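Local coordinates for geranylgeranyl pyrophosphate synthase (Corynebacterium glutamicum, PDB 3LK5), which probably condenses allylic and homoallylic isoprenyl diphosphates into longer prenyl chains, with magnesium as cofactor, in isoprenoid biosynthesis, at residues Glu85-Phe99 against Ala155-Ser169. Numbering follows the deposited sequence.
Sequences EKLESVLDAAASLEF and ALVWAEDMLQDSGLS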
# COMPACT_ATOMS: atom_id res chain seq x y z
N GLU A 85 -3.76 9.17 27.04
CA GLU A 85 -3.18 9.49 25.73
C GLU A 85 -3.40 10.96 25.41
O GLU A 85 -4.44 11.52 25.77
CB GLU A 85 -3.82 8.64 24.64
CG GLU A 85 -3.58 7.15 24.80
CD GLU A 85 -2.11 6.76 24.83
OE1 GLU A 85 -1.29 7.31 24.05
OE2 GLU A 85 -1.77 5.82 25.60
N LYS A 86 -2.46 11.57 24.70
CA LYS A 86 -2.64 12.95 24.22
C LYS A 86 -3.78 13.01 23.24
O LYS A 86 -3.88 12.17 22.33
CB LYS A 86 -1.35 13.49 23.53
CG LYS A 86 -0.13 13.55 24.46
CD LYS A 86 1.11 14.17 23.77
CE LYS A 86 1.74 13.20 22.73
NZ LYS A 86 2.91 13.83 22.00
N LEU A 87 -4.58 14.06 23.35
CA LEU A 87 -5.73 14.23 22.45
C LEU A 87 -5.31 14.29 20.97
O LEU A 87 -5.94 13.71 20.11
CB LEU A 87 -6.46 15.51 22.82
CG LEU A 87 -7.54 16.01 21.88
CD1 LEU A 87 -8.69 14.99 21.76
CD2 LEU A 87 -8.04 17.34 22.45
N GLU A 88 -4.24 15.03 20.70
CA GLU A 88 -3.73 15.18 19.35
C GLU A 88 -3.37 13.81 18.75
O GLU A 88 -3.53 13.58 17.52
CB GLU A 88 -2.45 16.04 19.41
CG GLU A 88 -2.67 17.45 19.98
CD GLU A 88 -2.90 17.55 21.53
OE1 GLU A 88 -2.70 16.59 22.32
OE2 GLU A 88 -3.26 18.67 21.95
N SER A 89 -2.83 12.93 19.58
CA SER A 89 -2.42 11.57 19.11
C SER A 89 -3.63 10.73 18.76
O SER A 89 -3.63 9.98 17.78
CB SER A 89 -1.57 10.86 20.16
OG SER A 89 -0.41 11.63 20.49
N VAL A 90 -4.66 10.81 19.60
CA VAL A 90 -5.90 10.11 19.29
C VAL A 90 -6.50 10.61 18.01
O VAL A 90 -6.96 9.80 17.15
CB VAL A 90 -6.93 10.23 20.46
CG1 VAL A 90 -8.24 9.54 20.11
CG2 VAL A 90 -6.31 9.66 21.74
N LEU A 91 -6.52 11.94 17.84
CA LEU A 91 -7.11 12.52 16.64
C LEU A 91 -6.31 12.15 15.38
O LEU A 91 -6.88 11.95 14.31
CB LEU A 91 -7.18 14.07 16.75
CG LEU A 91 -8.16 14.54 17.86
CD1 LEU A 91 -8.04 16.10 18.03
CD2 LEU A 91 -9.58 14.17 17.51
N ASP A 92 -4.99 12.08 15.52
CA ASP A 92 -4.16 11.67 14.37
C ASP A 92 -4.38 10.22 14.01
O ASP A 92 -4.44 9.88 12.80
CB ASP A 92 -2.69 11.88 14.69
CG ASP A 92 -2.27 13.34 14.50
OD1 ASP A 92 -2.96 14.15 13.86
OD2 ASP A 92 -1.23 13.70 15.02
N ALA A 93 -4.53 9.37 15.04
CA ALA A 93 -4.89 7.95 14.77
C ALA A 93 -6.20 7.84 14.03
O ALA A 93 -6.29 7.10 13.04
CB ALA A 93 -4.93 7.10 16.08
N ALA A 94 -7.23 8.58 14.50
CA ALA A 94 -8.49 8.60 13.78
C ALA A 94 -8.38 9.09 12.34
O ALA A 94 -8.93 8.49 11.41
CB ALA A 94 -9.57 9.45 14.59
N ALA A 95 -7.63 10.18 12.17
CA ALA A 95 -7.51 10.83 10.87
C ALA A 95 -6.72 9.99 9.87
O ALA A 95 -6.94 10.10 8.65
CB ALA A 95 -6.82 12.23 11.03
N SER A 96 -5.82 9.14 10.37
CA SER A 96 -4.97 8.31 9.47
C SER A 96 -5.85 7.43 8.56
O SER A 96 -5.45 7.05 7.46
CB SER A 96 -4.01 7.42 10.28
OG SER A 96 -4.74 6.37 10.90
N LEU A 97 -7.05 7.08 9.03
CA LEU A 97 -8.00 6.33 8.21
C LEU A 97 -8.34 6.99 6.87
O LEU A 97 -8.64 6.29 5.91
CB LEU A 97 -9.31 6.08 8.97
CG LEU A 97 -9.12 5.27 10.25
CD1 LEU A 97 -10.46 5.09 10.94
CD2 LEU A 97 -8.53 3.88 9.94
N GLU A 98 -8.28 8.32 6.81
CA GLU A 98 -8.50 9.00 5.52
C GLU A 98 -7.44 8.65 4.47
O GLU A 98 -7.72 8.67 3.27
CB GLU A 98 -8.50 10.52 5.71
CG GLU A 98 -9.73 10.98 6.47
CD GLU A 98 -11.04 10.52 5.74
OE1 GLU A 98 -11.25 10.88 4.56
OE2 GLU A 98 -11.80 9.75 6.32
N PHE A 99 -6.22 8.36 4.92
CA PHE A 99 -5.20 7.93 3.93
C PHE A 99 -5.47 6.53 3.38
O PHE A 99 -5.20 6.25 2.21
CB PHE A 99 -3.80 8.05 4.51
CG PHE A 99 -3.24 9.42 4.46
CD1 PHE A 99 -3.02 10.05 3.24
CD2 PHE A 99 -2.87 10.06 5.63
CE1 PHE A 99 -2.45 11.32 3.18
CE2 PHE A 99 -2.29 11.33 5.59
CZ PHE A 99 -2.10 11.96 4.34
N ALA A 155 -0.25 7.08 -0.17
CA ALA A 155 -1.32 7.28 0.82
C ALA A 155 -1.33 6.12 1.81
O ALA A 155 -1.49 6.33 3.00
CB ALA A 155 -2.66 7.41 0.14
N LEU A 156 -1.14 4.91 1.31
CA LEU A 156 -1.19 3.76 2.22
C LEU A 156 -0.02 3.72 3.20
O LEU A 156 -0.23 3.43 4.40
CB LEU A 156 -1.34 2.44 1.42
CG LEU A 156 -1.49 1.14 2.21
CD1 LEU A 156 -2.72 1.18 3.18
CD2 LEU A 156 -1.68 -0.02 1.19
N VAL A 157 1.19 4.02 2.73
CA VAL A 157 2.34 4.10 3.64
C VAL A 157 2.19 5.27 4.63
O VAL A 157 2.54 5.14 5.80
CB VAL A 157 3.78 4.06 2.95
CG1 VAL A 157 3.93 2.79 2.10
CG2 VAL A 157 4.07 5.25 2.18
N TRP A 158 1.59 6.35 4.18
CA TRP A 158 1.40 7.49 5.10
C TRP A 158 0.28 7.24 6.13
O TRP A 158 0.33 7.81 7.22
CB TRP A 158 1.11 8.77 4.29
CG TRP A 158 2.41 9.30 3.70
CD1 TRP A 158 3.69 8.85 3.94
CD2 TRP A 158 2.53 10.42 2.82
NE1 TRP A 158 4.61 9.61 3.20
CE2 TRP A 158 3.91 10.59 2.53
CE3 TRP A 158 1.59 11.29 2.22
CZ2 TRP A 158 4.37 11.60 1.68
CZ3 TRP A 158 2.05 12.29 1.36
CH2 TRP A 158 3.43 12.44 1.11
N ALA A 159 -0.73 6.44 5.77
CA ALA A 159 -1.73 6.01 6.79
C ALA A 159 -0.99 5.34 7.94
O ALA A 159 -1.23 5.63 9.13
CB ALA A 159 -2.78 5.06 6.20
N GLU A 160 -0.08 4.42 7.59
CA GLU A 160 0.65 3.68 8.62
C GLU A 160 1.52 4.64 9.40
O GLU A 160 1.58 4.54 10.61
CB GLU A 160 1.56 2.57 8.01
CG GLU A 160 0.83 1.76 6.94
CD GLU A 160 -0.06 0.59 7.46
OE1 GLU A 160 -0.12 0.45 8.76
OE2 GLU A 160 -0.63 -0.18 6.54
N ASP A 161 2.27 5.51 8.71
CA ASP A 161 3.16 6.47 9.42
C ASP A 161 2.34 7.36 10.35
O ASP A 161 2.79 7.69 11.44
CB ASP A 161 3.86 7.40 8.42
CG ASP A 161 4.94 6.67 7.59
OD1 ASP A 161 5.43 5.59 7.99
OD2 ASP A 161 5.28 7.18 6.52
N MSE A 162 1.21 7.83 9.87
CA MSE A 162 0.42 8.79 10.66
C MSE A 162 -0.03 8.15 11.96
O MSE A 162 -0.02 8.80 13.02
CB MSE A 162 -0.80 9.31 9.87
CG MSE A 162 -1.50 10.48 10.60
SE MSE A 162 -2.72 11.34 9.34
CE MSE A 162 -3.39 12.84 10.53
N LEU A 163 -0.41 6.86 11.89
CA LEU A 163 -0.68 6.10 13.11
C LEU A 163 0.59 5.88 13.98
O LEU A 163 0.59 6.21 15.19
CB LEU A 163 -1.36 4.73 12.78
CG LEU A 163 -1.62 3.84 14.02
CD1 LEU A 163 -2.65 4.52 14.97
CD2 LEU A 163 -2.07 2.43 13.58
N GLN A 164 1.65 5.33 13.38
CA GLN A 164 2.82 4.93 14.19
C GLN A 164 3.53 6.16 14.77
O GLN A 164 4.12 6.07 15.85
CB GLN A 164 3.84 4.15 13.35
CG GLN A 164 3.28 2.76 12.85
CD GLN A 164 2.67 1.91 13.95
OE1 GLN A 164 3.15 1.90 15.08
NE2 GLN A 164 1.60 1.17 13.61
N ASP A 165 3.41 7.30 14.08
CA ASP A 165 4.08 8.55 14.51
C ASP A 165 3.17 9.53 15.23
O ASP A 165 3.56 10.69 15.50
CB ASP A 165 4.75 9.27 13.33
CG ASP A 165 5.98 8.50 12.79
OD1 ASP A 165 6.70 7.82 13.55
OD2 ASP A 165 6.18 8.54 11.57
N SER A 166 1.97 9.05 15.58
CA SER A 166 0.91 9.88 16.16
C SER A 166 1.29 10.41 17.54
O SER A 166 0.74 11.43 17.98
CB SER A 166 -0.38 9.06 16.31
OG SER A 166 -0.14 7.91 17.11
N GLY A 167 2.18 9.69 18.23
CA GLY A 167 2.50 10.00 19.62
C GLY A 167 1.66 9.20 20.60
O GLY A 167 1.79 9.41 21.80
N LEU A 168 0.79 8.29 20.11
CA LEU A 168 0.18 7.27 21.00
C LEU A 168 1.31 6.53 21.74
O LEU A 168 2.37 6.27 21.15
CB LEU A 168 -0.64 6.24 20.19
CG LEU A 168 -1.99 6.75 19.64
CD1 LEU A 168 -2.69 5.63 18.86
CD2 LEU A 168 -2.89 7.23 20.80
N SER A 169 1.07 6.20 23.00
CA SER A 169 2.00 5.42 23.81
C SER A 169 2.23 4.04 23.18
O SER A 169 1.40 3.56 22.40
CB SER A 169 1.44 5.25 25.22
OG SER A 169 0.29 4.40 25.22
O HOH W 1 -0.42 9.83 23.67
O HOH W 2 0.12 14.14 17.55
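The helical segments 87-99 and 155-164 pack antiparallel, their axes 7.8 Å apart at 177°, and Ser-96 and Ala-159 bring the backbones to 4.8 Å between CA atoms. Small residues at the interface are consistent with this spacing: Ala-93 CB meets Leu-163 CD1, and the CB of Ser-96 rests on Ala-159 O, while its OG turns back to bond Ala-93 O of its own helix. Two side chains pack knobs-into-holes. Phe-99 enters the hole formed by Ala-155, Trp-158, Ala-159 and Met-162, with Trp-158 CB over one ring face, 4.2 Å from the centroid, almost on the ring normal. At the ring edge sits the selenium of selenomethionine Met-162, 3.8 Å from Phe-99 CE2, a Met-aromatic contact. With CG anti to the backbone N (chi1 -171°) and the chain extended beyond it, Met-162 carries its CE to Ala-95 CB, 3.5 Å away, and beside Asp-92, whose OD1 forms a salt bridge with Arg-28. At the other end Glu-85 grips Ser-169 with both carboxylate oxygens on their syn sides: Ser-169 N donates to Glu-85 OE1 (2.8 Å, 170° at the hydrogen) and Ser-169 OG to Glu-85 OE2. Ser-89 OG donates to Ser-166 O (2.8 Å) from above the carbonyl plane, and Ser-166 OG accepts from Leu-168 N, two residues on, making an ST turn. This antiparallel pair belongs to the all-helical prenyl synthase fold; helix 87-111 continues to Asp-108, a magnesium-binding residue whose metal is absent from this chain.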